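Local coordinates for type III secretion system effector protein ExoU (Pseudomonas fluorescens, PDB 4QMK) that probably acts as a secreted patatin-like phospholipase, delivered by type III secretion and directed to the plasma membrane by a domain that binds phosphatidylinositol 4,5-bisphosphate, at residues R193-I196 and L197-A201; L585-P588 and G589-A592; D443-M446 and A447-D450. All blocks are in the same frame, centred on the assembly; numbering follows the deposited sequence.

Contact 1 (R193-I196 and L197-A201); sequences RQSI and LAHIA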
ATOM      1  N   ARG A 193      11.641   7.372  17.704  1.00 47.22           N
ATOM      2  CA  ARG A 193      10.983   8.701  17.532  1.00 47.27           C
ATOM      3  C   ARG A 193      11.840   9.816  18.162  1.00 49.90           C
ATOM      4  O   ARG A 193      12.240  10.777  17.472  1.00 48.37           O
ATOM      5  CB  ARG A 193       9.585   8.710  18.188  1.00 45.52           C
ATOM      6  CG  ARG A 193       8.592   9.710  17.608  1.00 47.50           C
ATOM      7  CD  ARG A 193       7.361   9.989  18.488  1.00 50.11           C
ATOM      8  NE  ARG A 193       6.994   8.896  19.375  1.00 56.11           N
ATOM      9  CZ  ARG A 193       6.240   7.836  19.066  1.00 58.67           C
ATOM     10  NH1 ARG A 193       6.005   6.921  20.000  1.00 64.33           N
ATOM     11  NH2 ARG A 193       5.718   7.668  17.852  1.00 56.57           N
ATOM     12  N   GLN A 194      12.113   9.686  19.468  1.00 48.59           N
ATOM     13  CA  GLN A 194      12.867  10.692  20.201  1.00 49.27           C
ATOM     14  C   GLN A 194      14.175  10.951  19.490  1.00 48.28           C
ATOM     15  O   GLN A 194      14.438  12.076  19.052  1.00 46.89           O
ATOM     16  CB  GLN A 194      13.019  10.239  21.642  1.00 55.63           C
ATOM     17  CG  GLN A 194      14.204  10.734  22.446  1.00 57.65           C
ATOM     18  CD  GLN A 194      14.081  10.288  23.901  1.00 61.36           C
ATOM     19  OE1 GLN A 194      13.375   9.317  24.221  1.00 55.48           O
ATOM     20  NE2 GLN A 194      14.751  11.007  24.793  1.00 71.22           N
ATOM     21  N   SER A 195      14.929   9.875  19.272  1.00 46.83           N
ATOM     22  CA  SER A 195      16.217   9.939  18.566  1.00 44.40           C
ATOM     23  C   SER A 195      16.113  10.630  17.231  1.00 42.70           C
ATOM     24  O   SER A 195      16.881  11.536  16.953  1.00 43.12           O
ATOM     25  CB  SER A 195      16.753   8.547  18.359  1.00 42.41           C
ATOM     26  OG  SER A 195      17.837   8.575  17.470  1.00 44.44           O
ATOM     27  N   ILE A 196      15.135  10.234  16.424  1.00 40.88           N
ATOM     28  CA  ILE A 196      14.948  10.832  15.103  1.00 40.25           C
ATOM     29  C   ILE A 196      14.601  12.314  15.167  1.00 45.14           C
ATOM     30  O   ILE A 196      15.169  13.138  14.446  1.00 44.71           O
ATOM     31  CB  ILE A 196      13.839  10.126  14.334  1.00 41.81           C
ATOM     32  CG1 ILE A 196      14.343   8.805  13.787  1.00 41.36           C
ATOM     33  CG2 ILE A 196      13.363  10.973  13.169  1.00 46.27           C
ATOM     34  CD1 ILE A 196      13.257   7.929  13.205  1.00 38.64           C
ATOM     35  N   LEU A 197      13.660  12.668  16.035  1.00 48.83           N
ATOM     36  CA  LEU A 197      13.270  14.071  16.171  1.00 48.26           C
ATOM     37  C   LEU A 197      14.468  14.933  16.543  1.00 50.10           C
ATOM     38  O   LEU A 197      14.710  15.970  15.914  1.00 54.89           O
ATOM     39  CB  LEU A 197      12.142  14.234  17.183  1.00 47.24           C
ATOM     40  CG  LEU A 197      10.813  13.662  16.696  1.00 46.89           C
ATOM     41  CD1 LEU A 197       9.711  13.829  17.725  1.00 49.13           C
ATOM     42  CD2 LEU A 197      10.370  14.263  15.381  1.00 47.74           C
ATOM     43  N   ALA A 198      15.207  14.504  17.563  1.00 49.60           N
ATOM     44  CA  ALA A 198      16.400  15.209  17.990  1.00 48.93           C
ATOM     45  C   ALA A 198      17.285  15.457  16.765  1.00 49.50           C
ATOM     46  O   ALA A 198      17.686  16.582  16.498  1.00 53.02           O
ATOM     47  CB  ALA A 198      17.145  14.402  19.049  1.00 45.90           C
ATOM     48  N   HIS A 199      17.560  14.411  15.999  1.00 50.40           N
ATOM     49  CA  HIS A 199      18.422  14.561  14.830  1.00 51.31           C
ATOM     50  C   HIS A 199      17.821  15.524  13.830  1.00 51.59           C
ATOM     51  O   HIS A 199      18.498  16.408  13.349  1.00 49.29           O
ATOM     52  CB  HIS A 199      18.751  13.207  14.172  1.00 47.58           C
ATOM     53  CG  HIS A 199      19.758  12.394  14.934  1.00 48.42           C
ATOM     54  ND1 HIS A 199      21.116  12.570  14.797  1.00 49.10           N
ATOM     55  CD2 HIS A 199      19.607  11.406  15.851  1.00 51.48           C
ATOM     56  CE1 HIS A 199      21.761  11.738  15.599  1.00 48.28           C
ATOM     57  NE2 HIS A 199      20.865  11.022  16.256  1.00 50.30           N
ATOM     58  N   ILE A 200      16.541  15.378  13.534  1.00 56.23           N
ATOM     59  CA  ILE A 200      15.899  16.303  12.604  1.00 58.23           C
ATOM     60  C   ILE A 200      16.091  17.729  13.099  1.00 62.22           C
ATOM     61  O   ILE A 200      16.448  18.605  12.300  1.00 63.35           O
ATOM     62  CB  ILE A 200      14.405  16.003  12.418  1.00 59.06           C
ATOM     63  CG1 ILE A 200      14.248  14.668  11.695  1.00 65.69           C
ATOM     64  CG2 ILE A 200      13.724  17.089  11.596  1.00 60.76           C
ATOM     65  CD1 ILE A 200      12.817  14.172  11.587  1.00 65.60           C
ATOM     66  N   ALA A 201      15.896  17.953  14.411  1.00 59.25           N
ATOM     67  CA  ALA A 201      16.042  19.299  14.999  1.00 64.09           C
ATOM     68  C   ALA A 201      17.456  19.874  14.845  1.00 66.80           C
ATOM     69  O   ALA A 201      17.630  21.090  14.711  1.00 74.78           O
ATOM     70  CB  ALA A 201      15.626  19.294  16.467  1.00 65.12           C
TER
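Ile196 and Ile200, one helical turn apart near the C-terminal end of helix 183-201, lie side by side and point the same way. This is the i to i+4 pattern of an alpha-helix, here within the patatin-like phospholipase region. The touch is made by Ile196 CG2 and Ile200 CD1, 3.6 Å apart. Ile200 carries CG1 beside its own backbone N (chi1 -68°), and the extended continuation at chi2 sends CD1 back along the helix to the Ile196 methyl. Both residues are buried: Leu219 of helix 210-221 lies on Ile196 and Ala216 of the same helix on Ile200, so this row of the helix forms one side of a helix-helix interface.

Another row is polar. Ser195 and His199 are also four apart, and the imidazole is turned so that its CD2 edge faces Ser195, with Ser195 O lying near the ring plane, 2.9 Å from His199 CD2. Ser195 OG hydrogen-bonds the carbonyl of Ser115 and His199 NE2 that of Gly116, so two successive carbonyls of the segment after helix 107-114 are taken up by one helix face.

On the Arg193 side, Leu197 CG packs against Arg193 O, while Leu197 CD1 comes within 4.3 Å of Arg193 CG. Arg193 NH1 hydrogen-bonds Asn190 OD1, and NH2 reaches Gly223 O weakly. Beneath all three pairs runs the regular backbone ladder. Its straightest rung is Ala198 N to Gln194 O, 3.0 Å with 178° at the hydrogen, against 164° in the His199 N to Ser195 O bond of 3.1 Å.

Contact 2 (L585-P588 and G589-A592); sequences LYRP and GQPA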
ATOM      1  N   LEU A 585      15.127 -26.494  -0.183  1.00 28.19           N
ATOM      2  CA  LEU A 585      16.483 -26.962   0.030  1.00 28.43           C
ATOM      3  C   LEU A 585      16.742 -27.228   1.474  1.00 28.94           C
ATOM      4  O   LEU A 585      17.346 -28.218   1.792  1.00 30.64           O
ATOM      5  CB  LEU A 585      17.456 -25.928  -0.545  1.00 29.25           C
ATOM      6  CG  LEU A 585      18.962 -26.210  -0.510  1.00 31.46           C
ATOM      7  CD1 LEU A 585      19.291 -27.527  -1.142  1.00 31.19           C
ATOM      8  CD2 LEU A 585      19.719 -25.094  -1.230  1.00 32.40           C
ATOM      9  N   TYR A 586      16.236 -26.366   2.357  1.00 29.94           N
ATOM     10  CA  TYR A 586      16.430 -26.546   3.792  1.00 34.24           C
ATOM     11  C   TYR A 586      15.266 -27.215   4.493  1.00 34.14           C
ATOM     12  O   TYR A 586      15.144 -27.151   5.683  1.00 36.58           O
ATOM     13  CB  TYR A 586      16.734 -25.204   4.430  1.00 35.99           C
ATOM     14  CG  TYR A 586      18.057 -24.739   3.939  1.00 38.26           C
ATOM     15  CD1 TYR A 586      19.235 -25.280   4.415  1.00 40.41           C
ATOM     16  CD2 TYR A 586      18.133 -23.836   2.933  1.00 43.72           C
ATOM     17  CE1 TYR A 586      20.462 -24.872   3.921  1.00 41.59           C
ATOM     18  CE2 TYR A 586      19.351 -23.416   2.435  1.00 47.58           C
ATOM     19  CZ  TYR A 586      20.506 -23.935   2.949  1.00 43.77           C
ATOM     20  OH  TYR A 586      21.701 -23.503   2.427  1.00 60.53           O
ATOM     21  N   ARG A 587      14.403 -27.844   3.735  1.00 35.63           N
ATOM     22  CA  ARG A 587      13.298 -28.569   4.298  1.00 39.60           C
ATOM     23  C   ARG A 587      13.900 -29.830   4.982  1.00 42.02           C
ATOM     24  O   ARG A 587      14.584 -30.626   4.304  1.00 39.80           O
ATOM     25  CB  ARG A 587      12.369 -29.011   3.160  1.00 38.75           C
ATOM     26  CG  ARG A 587      10.947 -29.342   3.575  1.00 44.50           C
ATOM     27  CD  ARG A 587      10.317 -30.439   2.717  1.00 43.66           C
ATOM     28  NE  ARG A 587      10.483 -31.681   3.443  1.00 54.12           N
ATOM     29  CZ  ARG A 587      10.550 -32.890   2.911  1.00 58.02           C
ATOM     30  NH1 ARG A 587      10.525 -33.069   1.584  1.00 56.45           N
ATOM     31  NH2 ARG A 587      10.679 -33.928   3.732  1.00 61.06           N
ATOM     32  N   PRO A 588      13.682 -30.001   6.299  1.00 38.53           N
ATOM     33  CA  PRO A 588      14.083 -31.237   7.023  1.00 39.88           C
ATOM     34  C   PRO A 588      13.579 -32.506   6.335  1.00 36.61           C
ATOM     35  O   PRO A 588      12.382 -32.623   6.066  1.00 34.32           O
ATOM     36  CB  PRO A 588      13.386 -31.094   8.377  1.00 39.30           C
ATOM     37  CG  PRO A 588      13.246 -29.637   8.571  1.00 39.85           C
ATOM     38  CD  PRO A 588      13.119 -28.997   7.209  1.00 39.68           C
ATOM     39  N   GLY A 589      14.500 -33.407   5.991  1.00 37.58           N
ATOM     40  CA  GLY A 589      14.141 -34.672   5.304  1.00 38.27           C
ATOM     41  C   GLY A 589      14.182 -34.685   3.770  1.00 35.39           C
ATOM     42  O   GLY A 589      13.962 -35.713   3.145  1.00 34.20           O
ATOM     43  N   GLN A 590      14.468 -33.549   3.163  1.00 33.99           N
ATOM     44  CA  GLN A 590      14.532 -33.447   1.698  1.00 31.22           C
ATOM     45  C   GLN A 590      15.568 -34.390   1.206  1.00 29.47           C
ATOM     46  O   GLN A 590      16.727 -34.278   1.615  1.00 30.44           O
ATOM     47  CB  GLN A 590      14.957 -32.031   1.306  1.00 31.02           C
ATOM     48  CG  GLN A 590      15.027 -31.788  -0.145  1.00 29.34           C
ATOM     49  CD  GLN A 590      13.662 -31.731  -0.725  1.00 30.14           C
ATOM     50  OE1 GLN A 590      13.191 -32.665  -1.378  1.00 34.26           O
ATOM     51  NE2 GLN A 590      13.013 -30.631  -0.516  1.00 30.80           N
ATOM     52  N   PRO A 591      15.183 -35.314   0.326  1.00 28.59           N
ATOM     53  CA  PRO A 591      16.106 -36.281  -0.241  1.00 29.09           C
ATOM     54  C   PRO A 591      17.293 -35.646  -0.938  1.00 26.45           C
ATOM     55  O   PRO A 591      17.199 -34.573  -1.486  1.00 26.72           O
ATOM     56  CB  PRO A 591      15.246 -37.034  -1.246  1.00 30.04           C
ATOM     57  CG  PRO A 591      13.887 -36.966  -0.678  1.00 29.24           C
ATOM     58  CD  PRO A 591      13.810 -35.586  -0.109  1.00 29.79           C
ATOM     59  N   ALA A 592      18.389 -36.355  -0.919  1.00 26.31           N
ATOM     60  CA  ALA A 592      19.647 -35.857  -1.355  1.00 27.32           C
ATOM     61  C   ALA A 592      19.694 -35.422  -2.844  1.00 29.40           C
ATOM     62  O   ALA A 592      20.373 -34.440  -3.152  1.00 28.69           O
ATOM     63  CB  ALA A 592      20.736 -36.873  -1.046  1.00 28.16           C
TER
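The side chains of Arg587 and Gln590 cross at about a right angle on a tight reversal of the chain. Each holds CG anti to its backbone N, but the chains then bend differently. Arg587 bends at chi2 and again at chi3 (97°), which folds the guanidinium back over the turn instead of letting it run outward. One face of that group lies over Gln590 N, and its NH2 comes 3.6 Å from Gly589 C. Arg587 NE and NH2 both make weak hydrogen bonds to Pro588 O, that of NH2 being 3.2 Å long.

Gln590 bends at chi2 (72°), placing its amide beside the arginine with the two planes 64° apart; OE1 stays 4.0 Å from Arg587 NH1. The amide is engaged elsewhere: NE2 donates to Ser584 O and also bonds Tyr625 OH, while OE1 accepts from Asn594 ND2. These bonds hold the buried amide between the end of helix 555-585 and the start of helix 592-606.

Gly589 takes up a positive phi, as the third residue of a type II turn usually does. The turn is closed by Gln590 N donating to Arg587 O at 3.1 Å, from above the carbonyl plane. Pro588 and Gly589 occupy the two central positions of a type II beta turn, here linking two helices of the ExoU C-terminal region.

Contact 3 (D443-M446 and A447-D450); sequences DAVM and AMDD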
ATOM      1  N   ASP A 443      42.104   1.253 -18.835  1.00 34.75           N
ATOM      2  CA  ASP A 443      41.190   0.239 -18.305  1.00 33.77           C
ATOM      3  C   ASP A 443      41.077   0.291 -16.779  1.00 29.82           C
ATOM      4  O   ASP A 443      40.011   0.062 -16.222  1.00 28.82           O
ATOM      5  CB  ASP A 443      41.637  -1.158 -18.736  1.00 39.01           C
ATOM      6  CG  ASP A 443      41.412  -1.410 -20.196  1.00 44.93           C
ATOM      7  OD1 ASP A 443      40.332  -1.061 -20.705  1.00 51.26           O
ATOM      8  OD2 ASP A 443      42.317  -1.955 -20.843  1.00 57.53           O
ATOM      9  N   ALA A 444      42.173   0.611 -16.115  1.00 28.69           N
ATOM     10  CA  ALA A 444      42.152   0.814 -14.677  1.00 27.98           C
ATOM     11  C   ALA A 444      41.289   2.043 -14.349  1.00 27.41           C
ATOM     12  O   ALA A 444      40.441   1.982 -13.461  1.00 27.86           O
ATOM     13  CB  ALA A 444      43.570   0.980 -14.154  1.00 28.25           C
ATOM     14  N   VAL A 445      41.451   3.130 -15.106  1.00 26.86           N
ATOM     15  CA  VAL A 445      40.641   4.328 -14.886  1.00 27.49           C
ATOM     16  C   VAL A 445      39.178   4.035 -15.123  1.00 29.37           C
ATOM     17  O   VAL A 445      38.323   4.482 -14.356  1.00 30.42           O
ATOM     18  CB  VAL A 445      41.067   5.484 -15.776  1.00 28.02           C
ATOM     19  CG1 VAL A 445      40.023   6.568 -15.794  1.00 27.86           C
ATOM     20  CG2 VAL A 445      42.396   6.031 -15.325  1.00 28.35           C
ATOM     21  N   MET A 446      38.876   3.195 -16.108  1.00 31.34           N
ATOM     22  CA  MET A 446      37.467   2.827 -16.375  1.00 31.25           C
ATOM     23  C   MET A 446      36.858   2.038 -15.213  1.00 30.66           C
ATOM     24  O   MET A 446      35.615   1.998 -15.063  1.00 30.07           O
ATOM     25  CB  MET A 446      37.322   1.997 -17.667  1.00 33.82           C
ATOM     26  CG  MET A 446      37.766   2.663 -18.955  1.00 35.74           C
ATOM     27  SD  MET A 446      36.571   3.807 -19.704  1.00 41.41           S
ATOM     28  CE  MET A 446      36.789   5.210 -18.594  1.00 41.65           C
ATOM     29  N   ALA A 447      37.702   1.390 -14.411  1.00 27.96           N
ATOM     30  CA  ALA A 447      37.198   0.666 -13.247  1.00 29.02           C
ATOM     31  C   ALA A 447      36.979   1.527 -11.992  1.00 29.58           C
ATOM     32  O   ALA A 447      36.473   1.049 -11.027  1.00 31.18           O
ATOM     33  CB  ALA A 447      38.157  -0.457 -12.922  1.00 30.37           C
ATOM     34  N   MET A 448      37.384   2.787 -12.004  1.00 34.03           N
ATOM     35  CA  MET A 448      37.281   3.657 -10.824  1.00 31.89           C
ATOM     36  C   MET A 448      36.059   4.531 -10.895  1.00 32.64           C
ATOM     37  O   MET A 448      35.754   5.090 -11.945  1.00 36.35           O
ATOM     38  CB  MET A 448      38.489   4.568 -10.719  1.00 35.33           C
ATOM     39  CG  MET A 448      39.787   3.812 -10.841  1.00 37.62           C
ATOM     40  SD  MET A 448      41.291   4.765 -10.532  1.00 40.92           S
ATOM     41  CE  MET A 448      40.857   6.195 -11.422  1.00 47.83           C
ATOM     42  N   ASP A 449      35.307   4.577  -9.804  1.00 34.58           N
ATOM     43  CA  ASP A 449      34.126   5.466  -9.695  1.00 35.07           C
ATOM     44  C   ASP A 449      34.591   6.899  -9.590  1.00 30.38           C
ATOM     45  O   ASP A 449      35.789   7.154  -9.493  1.00 28.87           O
ATOM     46  CB  ASP A 449      33.236   5.059  -8.486  1.00 40.07           C
ATOM     47  CG  ASP A 449      33.959   5.116  -7.152  1.00 39.25           C
ATOM     48  OD1 ASP A 449      34.353   6.202  -6.712  1.00 45.22           O
ATOM     49  OD2 ASP A 449      34.101   4.064  -6.515  1.00 52.29           O
ATOM     50  N   ASP A 450      33.679   7.842  -9.660  1.00 32.36           N
ATOM     51  CA  ASP A 450      34.085   9.267  -9.718  1.00 35.01           C
ATOM     52  C   ASP A 450      34.887   9.696  -8.520  1.00 35.51           C
ATOM     53  O   ASP A 450      35.905  10.354  -8.663  1.00 36.32           O
ATOM     54  CB  ASP A 450      32.887  10.170  -9.904  1.00 36.81           C
ATOM     55  CG  ASP A 450      32.238  10.022 -11.284  1.00 44.33           C
ATOM     56  OD1 ASP A 450      32.786   9.305 -12.166  1.00 47.07           O
ATOM     57  OD2 ASP A 450      31.159  10.626 -11.500  1.00 55.21           O
TER
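Ala447 N draws on two carbonyls of the preceding turn: Ala444 O at 3.0 Å, and Asp443 O through a weak bond of 3.2 Å. Neither is straight at the hydrogen. Met448 N is better aligned on Val445 O, at 3.0 Å and 162°, although it approaches from above the carbonyl plane. Two i to i+3 bonds thus carry the chain out of the helix, and a short connection leads into helix 450-461, where Asp449 is the N-cap and its OD1 accepts from Met452 N.

The carbonyls that follow are met by side chains from elsewhere in the fold. Met446 O takes Trp522 NE1, Ala447 O takes Ser325 OG, and Met448 O takes Arg473 NH2, which also forms a salt bridge with Asp450 OD1. Met448 runs back along the helix end: with CG beside its backbone N (chi1 -50°), that atom lies 3.3 Å from Ala444 O, and the bend at chi3 brings CE obliquely to Val445 CG2, 4.2 Å away. Leu453 of helix 450-461 touches both Val445 and Met448.

All three are local contacts, but they sit far apart: contacts 1 and 2 have centres 47 Å from each other, on opposite sides of the chain's centre, and the centre of contact 3 is about 39 Å from that of contact 1 and 45 Å from that of contact 2. Contact 3 is buried, contact 1 partly so, and contact 2 lies at the surface. Contact 1 stays inside one helix, whereas contacts 2 and 3 each join a helix to the next. The chemistry follows: unbroken i to i+4 bonds in 193-201; i to i+3 bonds in 443-450, with the following carbonyls met by side chains from elsewhere in the chain; and in 585-592 a single turn bond with a folded arginine and a multiply bonded glutamine amide.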